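Long-range contacts in Exo beta-1,2-glucooligosaccharide sophorohydrolase (non-reducing end) (Parabacteroides distasonis ATCC 8503, PDB 5Z06), which hydrolyses linear beta-1,2-glucan and beta-1,2-glucooligosaccharides of four or more glucose units as an exo-type enzyme, releasing sophorose from the non-reducing end: residues A[14-19]-A[655-660]; A[19-24]-A[593-598]; A[67-72]-A[155-160]; A[73-78]-A[659-664]. One frame throughout, in Å; residues are numbered along the deposited sequence.

Contact 1 (A[14-19]-A[655-660]); sequences SLMKGD and TVNWVS. With GOL (glycerol), chain E.
The backbones of Met16 and Trp658 pass with their CA atoms 6.5 Å apart, and no main-chain hydrogen bond joins loop 14-19 to residues 655-660. The amide of Asn657 carries the polar contact. Its ND2 donates to Lys17 O at 2.8 Å, nearly along the C=O axis, and to Asp19 OD1 at 3.0 Å. Both acceptors lie close to the amide plane, which fixes the rotation of that group. Asp19 OD1 is met from above its carboxylate plane, and the two flat groups are turned 71° apart. The other carboxylate oxygen, OD2, forms a salt bridge with Arg37. Met16 bends at chi2 and chi3 and slides past Asn657. Its CE reaches Asn657 OD1 at 3.4 Å, while SD lies on Val659 CG1. That methyl also presses tightly on Leu15 CB, at 3.3 Å. A water is hydrogen-bonded to Asp19 O, Asn657 O and a glycerol, probably from the crystallisation liquor. The glycerol accepts from Leu15 N and donates to Val659 O, so it bridges the two backbones. Asn657 and Trp658 form a G1 beta bulge opposite Asn653, where strand 658-659 edges a small antiparallel sheet with 652-653 and 610-611. Helix 639-642 packs on Met16 and Val659 through Phe641, and loop 14-19 leads on to strand 23-28 of the five-stranded sheet.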
# COMPACT_ATOMS: atom_id res chain seq x y z
N SER A 14 8.30 10.36 -11.08
CA SER A 14 6.85 10.27 -11.17
C SER A 14 6.54 8.86 -11.59
O SER A 14 7.07 8.39 -12.61
CB SER A 14 6.31 11.25 -12.19
OG SER A 14 4.91 11.26 -12.18
N LEU A 15 5.72 8.17 -10.80
CA LEU A 15 5.23 6.85 -11.19
C LEU A 15 4.24 6.93 -12.33
O LEU A 15 4.02 5.95 -13.02
CB LEU A 15 4.61 6.12 -9.99
CG LEU A 15 5.59 5.84 -8.83
CD1 LEU A 15 4.90 5.16 -7.65
CD2 LEU A 15 6.75 4.99 -9.32
N MET A 16 3.63 8.10 -12.53
CA MET A 16 2.79 8.34 -13.69
C MET A 16 3.53 9.15 -14.75
O MET A 16 4.37 9.97 -14.43
CB MET A 16 1.50 9.06 -13.28
CG MET A 16 0.61 8.27 -12.34
SD MET A 16 0.11 6.68 -13.01
CE MET A 16 -1.59 6.97 -13.47
N LYS A 17 3.21 8.91 -16.01
CA LYS A 17 3.71 9.71 -17.10
C LYS A 17 2.93 10.99 -17.17
O LYS A 17 1.93 11.16 -16.47
CB LYS A 17 3.60 8.98 -18.43
CG LYS A 17 4.55 7.81 -18.51
CD LYS A 17 4.22 6.88 -19.67
CE LYS A 17 4.89 5.52 -19.45
NZ LYS A 17 4.32 4.50 -20.37
N GLY A 18 3.43 11.89 -18.01
CA GLY A 18 2.71 13.06 -18.46
C GLY A 18 2.86 14.24 -17.54
O GLY A 18 3.40 15.24 -17.92
N ASP A 19 2.36 14.10 -16.33
CA ASP A 19 2.38 15.16 -15.35
C ASP A 19 2.45 14.59 -13.94
O ASP A 19 2.20 13.41 -13.73
CB ASP A 19 1.12 16.02 -15.50
CG ASP A 19 -0.17 15.22 -15.38
OD1 ASP A 19 -0.58 14.83 -14.27
OD2 ASP A 19 -0.81 14.99 -16.41
N THR A 655 -8.06 9.73 -13.27
CA THR A 655 -8.72 11.02 -13.46
C THR A 655 -7.81 12.16 -13.09
O THR A 655 -7.73 13.13 -13.81
CB THR A 655 -10.06 11.07 -12.72
OG1 THR A 655 -10.87 9.99 -13.20
CG2 THR A 655 -10.81 12.40 -12.95
N VAL A 656 -7.09 12.01 -11.98
CA VAL A 656 -6.13 13.00 -11.54
C VAL A 656 -4.68 12.62 -11.82
O VAL A 656 -3.76 13.35 -11.43
CB VAL A 656 -6.32 13.33 -10.03
CG1 VAL A 656 -7.76 13.67 -9.73
CG2 VAL A 656 -5.86 12.19 -9.14
N ASN A 657 -4.48 11.48 -12.48
CA ASN A 657 -3.15 11.00 -12.88
C ASN A 657 -2.23 10.76 -11.67
O ASN A 657 -1.15 11.35 -11.53
CB ASN A 657 -2.48 11.91 -13.90
CG ASN A 657 -1.35 11.21 -14.60
OD1 ASN A 657 -1.48 10.05 -14.91
ND2 ASN A 657 -0.22 11.87 -14.78
N TRP A 658 -2.70 9.87 -10.81
CA TRP A 658 -2.07 9.51 -9.56
C TRP A 658 -2.00 7.98 -9.44
O TRP A 658 -2.91 7.27 -9.84
CB TRP A 658 -2.89 10.09 -8.41
CG TRP A 658 -2.37 9.74 -7.07
CD1 TRP A 658 -1.44 10.41 -6.34
CD2 TRP A 658 -2.75 8.61 -6.30
NE1 TRP A 658 -1.21 9.77 -5.15
CE2 TRP A 658 -2.01 8.67 -5.09
CE3 TRP A 658 -3.64 7.56 -6.50
CZ2 TRP A 658 -2.15 7.72 -4.10
CZ3 TRP A 658 -3.77 6.62 -5.52
CH2 TRP A 658 -3.03 6.70 -4.33
N VAL A 659 -0.91 7.49 -8.89
CA VAL A 659 -0.82 6.12 -8.43
C VAL A 659 -0.15 6.12 -7.07
O VAL A 659 0.68 6.96 -6.76
CB VAL A 659 -0.09 5.21 -9.45
CG1 VAL A 659 1.35 5.64 -9.64
CG2 VAL A 659 -0.17 3.74 -9.02
N SER A 660 -0.56 5.18 -6.25
CA SER A 660 -0.06 5.09 -4.91
C SER A 660 1.43 4.83 -4.92
O SER A 660 1.92 4.04 -5.73
CB SER A 660 -0.74 3.94 -4.19
OG SER A 660 -0.23 3.83 -2.92
C1 GOL E . 1.62 9.59 -8.10
O1 GOL E . 1.78 10.35 -9.30
C2 GOL E . 2.74 9.68 -7.06
O2 GOL E . 2.30 9.02 -5.87
C3 GOL E . 4.00 8.90 -7.42
O3 GOL E . 4.81 9.60 -8.36
O HOH W 1 1.37 12.27 -11.35
O HOH W 2 -1.37 14.80 -11.82

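Contact 2 (A[19-24]-A[593-598]); sequences DYFYSQ and FAWNYQ
Phe21 and Tyr22 meet Ala594 and Trp595, and the tight part of the contact lies around the alanine. Phe21 CE2 touches Ala594 CB at 3.3 Å, and CZ is almost as near. Tyr22 reaches the same residue with its hydroxyl. OH donates to Ala594 O at 3.0 Å, in the carbonyl plane and on a lone pair. The same OH is also hydrogen-bonded to Trp658 NE1, so it is gripped from two parts of the chain. Tyr22 also turns its edge to the face of Trp595. The Tyr22 ring and the six-membered ring of Trp595 have centroids 5.3 Å apart and planes at 81°, a T-shaped pair. Tyr22 CD1 lies 3.7 Å from Trp595 CZ2. Phe21 CD2 sits over the centre of the Tyr22 ring, so the three aromatic residues form one cluster. Tyr22 is the centre of an inverse gamma turn just before strand 23-28, an outermost strand of the five-stranded antiparallel sheet. Residues 593-596 connect strands 590-592 and 597-599, which pair as a beta hairpin within the glycoamylase-like region. The looser side is at Trp595, which is exposed to solvent. There Phe21 and the five-membered ring of Trp595 meet only obliquely, with centroids 5.9 Å apart. NE1 of the indole lies near the plane of the Phe21 ring, at its edge, 3.8 Å from CE2. Pro74 and Gln71 also touch the indole.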
# COMPACT_ATOMS: atom_id res chain seq x y z
N ASP A 19 2.36 14.10 -16.33
CA ASP A 19 2.38 15.16 -15.35
C ASP A 19 2.45 14.59 -13.94
O ASP A 19 2.20 13.41 -13.73
CB ASP A 19 1.12 16.02 -15.50
CG ASP A 19 -0.17 15.22 -15.38
OD1 ASP A 19 -0.58 14.83 -14.27
OD2 ASP A 19 -0.81 14.99 -16.41
N TYR A 20 2.77 15.46 -12.99
CA TYR A 20 3.14 15.04 -11.66
C TYR A 20 2.11 15.54 -10.65
O TYR A 20 1.92 16.75 -10.45
CB TYR A 20 4.54 15.53 -11.27
CG TYR A 20 4.98 14.93 -9.96
CD1 TYR A 20 4.99 13.54 -9.79
CD2 TYR A 20 5.32 15.73 -8.87
CE1 TYR A 20 5.35 12.97 -8.58
CE2 TYR A 20 5.71 15.15 -7.66
CZ TYR A 20 5.70 13.76 -7.53
OH TYR A 20 6.04 13.12 -6.37
N PHE A 21 1.44 14.58 -10.03
CA PHE A 21 0.32 14.88 -9.22
C PHE A 21 0.71 15.85 -8.14
O PHE A 21 0.03 16.83 -7.93
CB PHE A 21 -0.32 13.62 -8.60
CG PHE A 21 -1.40 13.96 -7.66
CD1 PHE A 21 -2.67 14.18 -8.12
CD2 PHE A 21 -1.13 14.19 -6.33
CE1 PHE A 21 -3.68 14.57 -7.27
CE2 PHE A 21 -2.13 14.59 -5.47
CZ PHE A 21 -3.41 14.78 -5.93
N TYR A 22 1.84 15.59 -7.49
CA TYR A 22 2.28 16.38 -6.34
C TYR A 22 3.09 17.59 -6.78
O TYR A 22 4.22 17.79 -6.33
CB TYR A 22 3.12 15.51 -5.43
CG TYR A 22 2.33 14.41 -4.80
CD1 TYR A 22 1.47 14.66 -3.74
CD2 TYR A 22 2.42 13.11 -5.28
CE1 TYR A 22 0.74 13.64 -3.16
CE2 TYR A 22 1.69 12.10 -4.70
CZ TYR A 22 0.87 12.36 -3.64
OH TYR A 22 0.18 11.32 -3.11
N SER A 23 2.51 18.38 -7.66
CA SER A 23 3.10 19.62 -8.07
C SER A 23 1.99 20.56 -8.43
O SER A 23 0.84 20.18 -8.64
CB SER A 23 4.02 19.44 -9.27
OG SER A 23 3.30 18.99 -10.39
N GLN A 24 2.36 21.82 -8.50
CA GLN A 24 1.44 22.84 -8.92
C GLN A 24 2.22 23.69 -9.90
O GLN A 24 3.44 23.83 -9.79
CB GLN A 24 0.95 23.62 -7.71
CG GLN A 24 -0.12 24.66 -8.01
CD GLN A 24 -0.58 25.44 -6.78
OE1 GLN A 24 0.01 25.32 -5.69
NE2 GLN A 24 -1.63 26.24 -6.95
N PHE A 593 -5.09 7.56 -0.44
CA PHE A 593 -5.09 8.33 -1.67
C PHE A 593 -3.98 9.38 -1.50
O PHE A 593 -3.01 9.12 -0.81
CB PHE A 593 -6.51 8.89 -1.91
CG PHE A 593 -6.71 9.63 -3.22
CD1 PHE A 593 -6.07 9.22 -4.40
CD2 PHE A 593 -7.54 10.76 -3.26
CE1 PHE A 593 -6.26 9.91 -5.58
CE2 PHE A 593 -7.71 11.48 -4.43
CZ PHE A 593 -7.08 11.04 -5.60
N ALA A 594 -4.14 10.55 -2.10
CA ALA A 594 -3.05 11.49 -2.30
C ALA A 594 -2.57 12.09 -0.99
O ALA A 594 -1.39 12.25 -0.78
CB ALA A 594 -3.52 12.59 -3.23
N TRP A 595 -3.52 12.45 -0.14
CA TRP A 595 -3.27 13.13 1.13
C TRP A 595 -3.86 12.46 2.36
O TRP A 595 -3.52 12.86 3.46
CB TRP A 595 -3.86 14.53 1.03
CG TRP A 595 -3.32 15.26 -0.14
CD1 TRP A 595 -3.95 15.51 -1.32
CD2 TRP A 595 -2.01 15.81 -0.25
NE1 TRP A 595 -3.11 16.20 -2.16
CE2 TRP A 595 -1.91 16.40 -1.53
CE3 TRP A 595 -0.91 15.88 0.61
CZ2 TRP A 595 -0.75 17.03 -1.98
CZ3 TRP A 595 0.26 16.50 0.16
CH2 TRP A 595 0.32 17.08 -1.12
N ASN A 596 -4.74 11.49 2.19
CA ASN A 596 -5.45 10.91 3.32
C ASN A 596 -5.95 9.52 2.97
O ASN A 596 -5.97 9.12 1.80
CB ASN A 596 -6.66 11.76 3.70
CG ASN A 596 -7.53 12.10 2.50
OD1 ASN A 596 -8.28 11.25 1.99
ND2 ASN A 596 -7.41 13.33 2.02
N TYR A 597 -6.37 8.82 4.01
CA TYR A 597 -7.05 7.57 3.86
C TYR A 597 -8.45 7.85 3.35
O TYR A 597 -9.05 8.87 3.68
CB TYR A 597 -7.10 6.87 5.20
CG TYR A 597 -7.92 5.59 5.21
CD1 TYR A 597 -7.39 4.39 4.69
CD2 TYR A 597 -9.19 5.58 5.76
CE1 TYR A 597 -8.13 3.22 4.74
CE2 TYR A 597 -9.95 4.41 5.80
CZ TYR A 597 -9.41 3.23 5.31
OH TYR A 597 -10.14 2.07 5.36
N GLN A 598 -8.96 6.94 2.55
CA GLN A 598 -10.34 7.04 2.10
C GLN A 598 -10.95 5.65 2.03
O GLN A 598 -10.27 4.69 1.63
CB GLN A 598 -10.43 7.74 0.74
CG GLN A 598 -9.47 7.23 -0.31
CD GLN A 598 -9.69 7.92 -1.66
OE1 GLN A 598 -10.03 9.09 -1.73
NE2 GLN A 598 -9.48 7.18 -2.73

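Contact 3 (A[67-72]-A[155-160]); sequences YSEIQY and LAAVAL
Strands 67-71 and 155-160 are antiparallel neighbours, with Ser68 facing Leu160 and Ile70 facing Val158, inside the five-stranded sheet of the N-terminal part of the chain. Each of these two hydrogen-bonded pairs is joined by N-H to O bonds in both directions. The shortest runs from Leu160 N to Ser68 O, at 2.6 Å. A fifth bond, Tyr72 N to Ala156 O, extends the pairing just past the first strand. Strand 65-71 lies between 23-28 and 155-161, and 104-109 lies beyond 155-161. Ala156 and Ala157 both face Arg108 there, a classic beta bulge. On the face bearing Ile70 and Leu160, Ile70 CD1 meets Leu160 CD1 at 3.6 Å. Phe10, Phe11 and Ile177 also pack on Ile70. The other face carries a polar row, with Tyr67 and Glu69 buried. Glu69 is extended beyond CG, and its CD lies 3.9 Å from Ala157 CB. Gln71 NE2 donates to Glu69 OE1 at 2.8 Å, on the anti side of the carboxylate. Tyr67 OH donates to Glu69 OE2 in a very short bond of doubtful length, and is also hydrogen-bonded to Tyr114 OH. OE2 forms a salt bridge with Arg108. Tyr67 OH touches Ala159 CB at 3.6 Å.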
# COMPACT_ATOMS: atom_id res chain seq x y z
N TYR A 67 3.94 30.59 -10.80
CA TYR A 67 4.25 29.90 -9.57
C TYR A 67 4.30 28.41 -9.88
O TYR A 67 3.47 27.88 -10.63
CB TYR A 67 3.17 30.17 -8.54
CG TYR A 67 3.42 29.44 -7.25
CD1 TYR A 67 4.40 29.88 -6.37
CD2 TYR A 67 2.70 28.28 -6.93
CE1 TYR A 67 4.65 29.19 -5.20
CE2 TYR A 67 2.94 27.59 -5.76
CZ TYR A 67 3.91 28.05 -4.90
OH TYR A 67 4.14 27.36 -3.75
N SER A 68 5.28 27.75 -9.30
CA SER A 68 5.29 26.32 -9.29
C SER A 68 5.71 25.84 -7.94
O SER A 68 6.46 26.51 -7.24
CB SER A 68 6.25 25.77 -10.32
OG SER A 68 6.04 24.39 -10.43
N GLU A 69 5.21 24.66 -7.56
CA GLU A 69 5.77 23.98 -6.41
C GLU A 69 5.76 22.49 -6.60
O GLU A 69 4.88 21.94 -7.27
CB GLU A 69 5.01 24.34 -5.14
CG GLU A 69 3.54 23.98 -5.17
CD GLU A 69 2.88 24.22 -3.83
OE1 GLU A 69 2.19 23.30 -3.35
OE2 GLU A 69 3.05 25.32 -3.26
N ILE A 70 6.76 21.85 -6.00
CA ILE A 70 6.90 20.42 -5.97
C ILE A 70 6.58 20.02 -4.54
O ILE A 70 7.32 20.36 -3.61
CB ILE A 70 8.30 20.00 -6.38
CG1 ILE A 70 8.58 20.45 -7.81
CG2 ILE A 70 8.44 18.49 -6.32
CD1 ILE A 70 9.31 21.76 -7.92
N GLN A 71 5.50 19.28 -4.39
CA GLN A 71 4.96 18.95 -3.08
C GLN A 71 5.51 17.63 -2.56
O GLN A 71 5.59 16.62 -3.29
CB GLN A 71 3.46 18.88 -3.15
CG GLN A 71 2.80 20.19 -3.51
CD GLN A 71 1.41 20.02 -4.08
OE1 GLN A 71 0.94 18.91 -4.26
NE2 GLN A 71 0.75 21.13 -4.37
N TYR A 72 5.90 17.65 -1.28
CA TYR A 72 6.27 16.43 -0.60
C TYR A 72 5.05 15.53 -0.60
O TYR A 72 3.97 15.99 -0.28
CB TYR A 72 6.71 16.68 0.86
CG TYR A 72 6.89 15.38 1.62
CD1 TYR A 72 7.98 14.56 1.36
CD2 TYR A 72 5.96 14.97 2.56
CE1 TYR A 72 8.15 13.37 2.03
CE2 TYR A 72 6.12 13.78 3.25
CZ TYR A 72 7.21 12.98 2.98
OH TYR A 72 7.34 11.78 3.66
N LEU A 155 7.72 21.27 6.01
CA LEU A 155 8.33 21.65 4.75
C LEU A 155 7.53 20.96 3.66
O LEU A 155 7.87 19.85 3.20
CB LEU A 155 9.81 21.25 4.74
CG LEU A 155 10.66 21.75 5.94
CD1 LEU A 155 12.12 21.37 5.74
CD2 LEU A 155 10.53 23.26 6.18
N ALA A 156 6.42 21.60 3.30
CA ALA A 156 5.40 20.99 2.45
C ALA A 156 5.83 20.93 0.99
O ALA A 156 5.54 19.96 0.30
CB ALA A 156 4.07 21.71 2.58
N ALA A 157 6.50 21.97 0.51
CA ALA A 157 6.82 22.04 -0.91
C ALA A 157 8.02 22.90 -1.17
O ALA A 157 8.32 23.80 -0.40
CB ALA A 157 5.62 22.56 -1.69
N VAL A 158 8.71 22.57 -2.26
CA VAL A 158 9.71 23.44 -2.84
C VAL A 158 8.96 24.34 -3.83
O VAL A 158 8.36 23.84 -4.77
CB VAL A 158 10.78 22.62 -3.56
CG1 VAL A 158 11.72 23.53 -4.34
CG2 VAL A 158 11.56 21.83 -2.53
N ALA A 159 9.01 25.65 -3.58
CA ALA A 159 8.31 26.65 -4.36
C ALA A 159 9.25 27.32 -5.35
O ALA A 159 10.43 27.54 -5.06
CB ALA A 159 7.71 27.70 -3.45
N LEU A 160 8.71 27.63 -6.53
CA LEU A 160 9.49 28.25 -7.58
C LEU A 160 8.74 29.43 -8.13
O LEU A 160 7.52 29.38 -8.29
CB LEU A 160 9.81 27.27 -8.69
CG LEU A 160 10.64 26.08 -8.23
CD1 LEU A 160 10.51 24.92 -9.20
CD2 LEU A 160 12.09 26.47 -8.04
O HOH W 3 3.23 18.39 0.50

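Contact 4 (A[73-78]-A[659-664]); sequences CPVRGN and VSPLFM
Arg76 and Met664 meet at one end of a contact between loop 73-78, which follows strand 65-71 of the five-stranded sheet, and residues 659-664 of the glycoamylase-like region. The loop makes a type II beta turn from Val75 to Asn78, closed by Asn78 N to Val75 O. An ST turn, in which Leu662 N donates to Ser660 OG, shapes the other segment ahead of strand 663-664. Arg76 can be followed outward. Its CB lies 4.1 Å from Leu662 CD2. The chain is extended through CD, which meets Met664 CE at 3.5 Å, and then bends at chi3 (-67°). NE comes 3.4 Å from the same methyl. CZ is 3.7 Å from it; CE lies over one face of the guanidinium, offset toward the rim. The two side chains cross at about a right angle. At the tip, NH2 forms a salt bridge with Asp592 and NH1 with Glu312, so two acidic residues hold the cationic group. Nearer the start of the loop the packing is apolar. Val75 slides past both Leu662 and Pro661, with CG1 on Leu662 CD2. Pro661 CG receives two partners, Val75 CG2 at 3.8 Å and Cys73 SG at 3.9 Å.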
# COMPACT_ATOMS: atom_id res chain seq x y z
N CYS A 73 5.25 14.27 -0.97
CA CYS A 73 4.16 13.27 -1.07
C CYS A 73 4.14 12.49 0.23
O CYS A 73 5.05 11.71 0.45
CB CYS A 73 4.43 12.32 -2.26
SG CYS A 73 3.42 10.80 -2.28
N PRO A 74 3.17 12.76 1.12
CA PRO A 74 3.17 11.99 2.38
C PRO A 74 2.90 10.53 2.13
O PRO A 74 2.13 10.17 1.24
CB PRO A 74 2.03 12.61 3.18
CG PRO A 74 1.18 13.28 2.16
CD PRO A 74 2.17 13.82 1.17
N VAL A 75 3.59 9.69 2.87
CA VAL A 75 3.44 8.26 2.71
C VAL A 75 3.28 7.70 4.10
O VAL A 75 4.08 8.01 5.00
CB VAL A 75 4.66 7.65 2.01
CG1 VAL A 75 4.47 6.15 1.85
CG2 VAL A 75 4.89 8.30 0.66
N ARG A 76 2.24 6.88 4.27
CA ARG A 76 1.94 6.24 5.54
C ARG A 76 3.22 5.66 6.13
O ARG A 76 4.00 4.97 5.44
CB ARG A 76 0.91 5.13 5.32
CG ARG A 76 0.58 4.29 6.54
CD ARG A 76 -0.38 3.19 6.16
NE ARG A 76 -1.66 3.76 5.80
CZ ARG A 76 -2.74 3.85 6.58
NH1 ARG A 76 -2.77 3.35 7.82
NH2 ARG A 76 -3.82 4.43 6.10
N GLY A 77 3.45 5.97 7.41
CA GLY A 77 4.62 5.44 8.11
C GLY A 77 5.98 6.02 7.72
O GLY A 77 7.00 5.57 8.25
N ASN A 78 6.00 7.00 6.80
CA ASN A 78 7.23 7.74 6.46
C ASN A 78 7.26 8.92 7.42
O ASN A 78 6.70 10.00 7.16
CB ASN A 78 7.26 8.22 4.99
CG ASN A 78 7.48 7.10 3.99
OD1 ASN A 78 8.21 7.27 3.03
ND2 ASN A 78 6.80 5.97 4.19
N VAL A 659 -0.91 7.49 -8.89
CA VAL A 659 -0.82 6.12 -8.43
C VAL A 659 -0.15 6.12 -7.07
O VAL A 659 0.68 6.96 -6.76
CB VAL A 659 -0.09 5.21 -9.45
CG1 VAL A 659 1.35 5.64 -9.64
CG2 VAL A 659 -0.17 3.74 -9.02
N SER A 660 -0.56 5.18 -6.25
CA SER A 660 -0.06 5.09 -4.91
C SER A 660 1.43 4.83 -4.92
O SER A 660 1.92 4.04 -5.73
CB SER A 660 -0.74 3.94 -4.19
OG SER A 660 -0.23 3.83 -2.92
N PRO A 661 2.17 5.49 -4.00
CA PRO A 661 3.61 5.19 -3.88
C PRO A 661 3.91 3.96 -3.03
O PRO A 661 5.07 3.69 -2.79
CB PRO A 661 4.16 6.44 -3.19
CG PRO A 661 3.01 6.97 -2.39
CD PRO A 661 1.73 6.52 -3.04
N LEU A 662 2.90 3.20 -2.61
CA LEU A 662 3.11 2.13 -1.65
C LEU A 662 2.40 0.85 -2.04
O LEU A 662 1.50 0.82 -2.90
CB LEU A 662 2.69 2.56 -0.22
CG LEU A 662 1.31 3.18 0.05
CD1 LEU A 662 0.19 2.16 -0.04
CD2 LEU A 662 1.29 3.76 1.44
N PHE A 663 2.84 -0.21 -1.38
CA PHE A 663 2.11 -1.44 -1.29
C PHE A 663 1.64 -1.55 0.14
O PHE A 663 2.39 -1.28 1.09
CB PHE A 663 3.02 -2.59 -1.63
CG PHE A 663 3.60 -2.48 -2.98
CD1 PHE A 663 2.88 -2.90 -4.08
CD2 PHE A 663 4.84 -1.90 -3.16
CE1 PHE A 663 3.40 -2.76 -5.35
CE2 PHE A 663 5.38 -1.77 -4.42
CZ PHE A 663 4.65 -2.20 -5.52
N MET A 664 0.42 -2.03 0.29
CA MET A 664 -0.24 -2.00 1.59
C MET A 664 -0.39 -3.43 2.07
O MET A 664 -0.85 -4.27 1.33
CB MET A 664 -1.60 -1.34 1.41
CG MET A 664 -2.25 -0.90 2.69
SD MET A 664 -1.48 0.56 3.39
CE MET A 664 -2.38 0.53 4.93

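Contacts 1, 2 and 4 join the N-terminal beta-sheet part to the glycoamylase-like region, while contact 3 lies within the sheet itself. Contacts 1 and 2 share Asp19, and their centres are 9 Å apart. Val656 O packs on Phe21 CD1 there, at 3.6 Å. Contacts 2 and 3 meet on adjacent strands, with Tyr22 O 2.8 Å from Gln71 N. Contact 4 continues the chain from contact 3 and shares Val659 and Ser660 with contact 1. It touches contact 2 where Trp595 CZ3 lies 3.4 Å from Pro74 CD. The bound calcium ion is about 10 Å from the Leu15 side chain. Ser14 N, in segment 14-19, is hydrogen-bonded to Asn52, a residue of the calcium site.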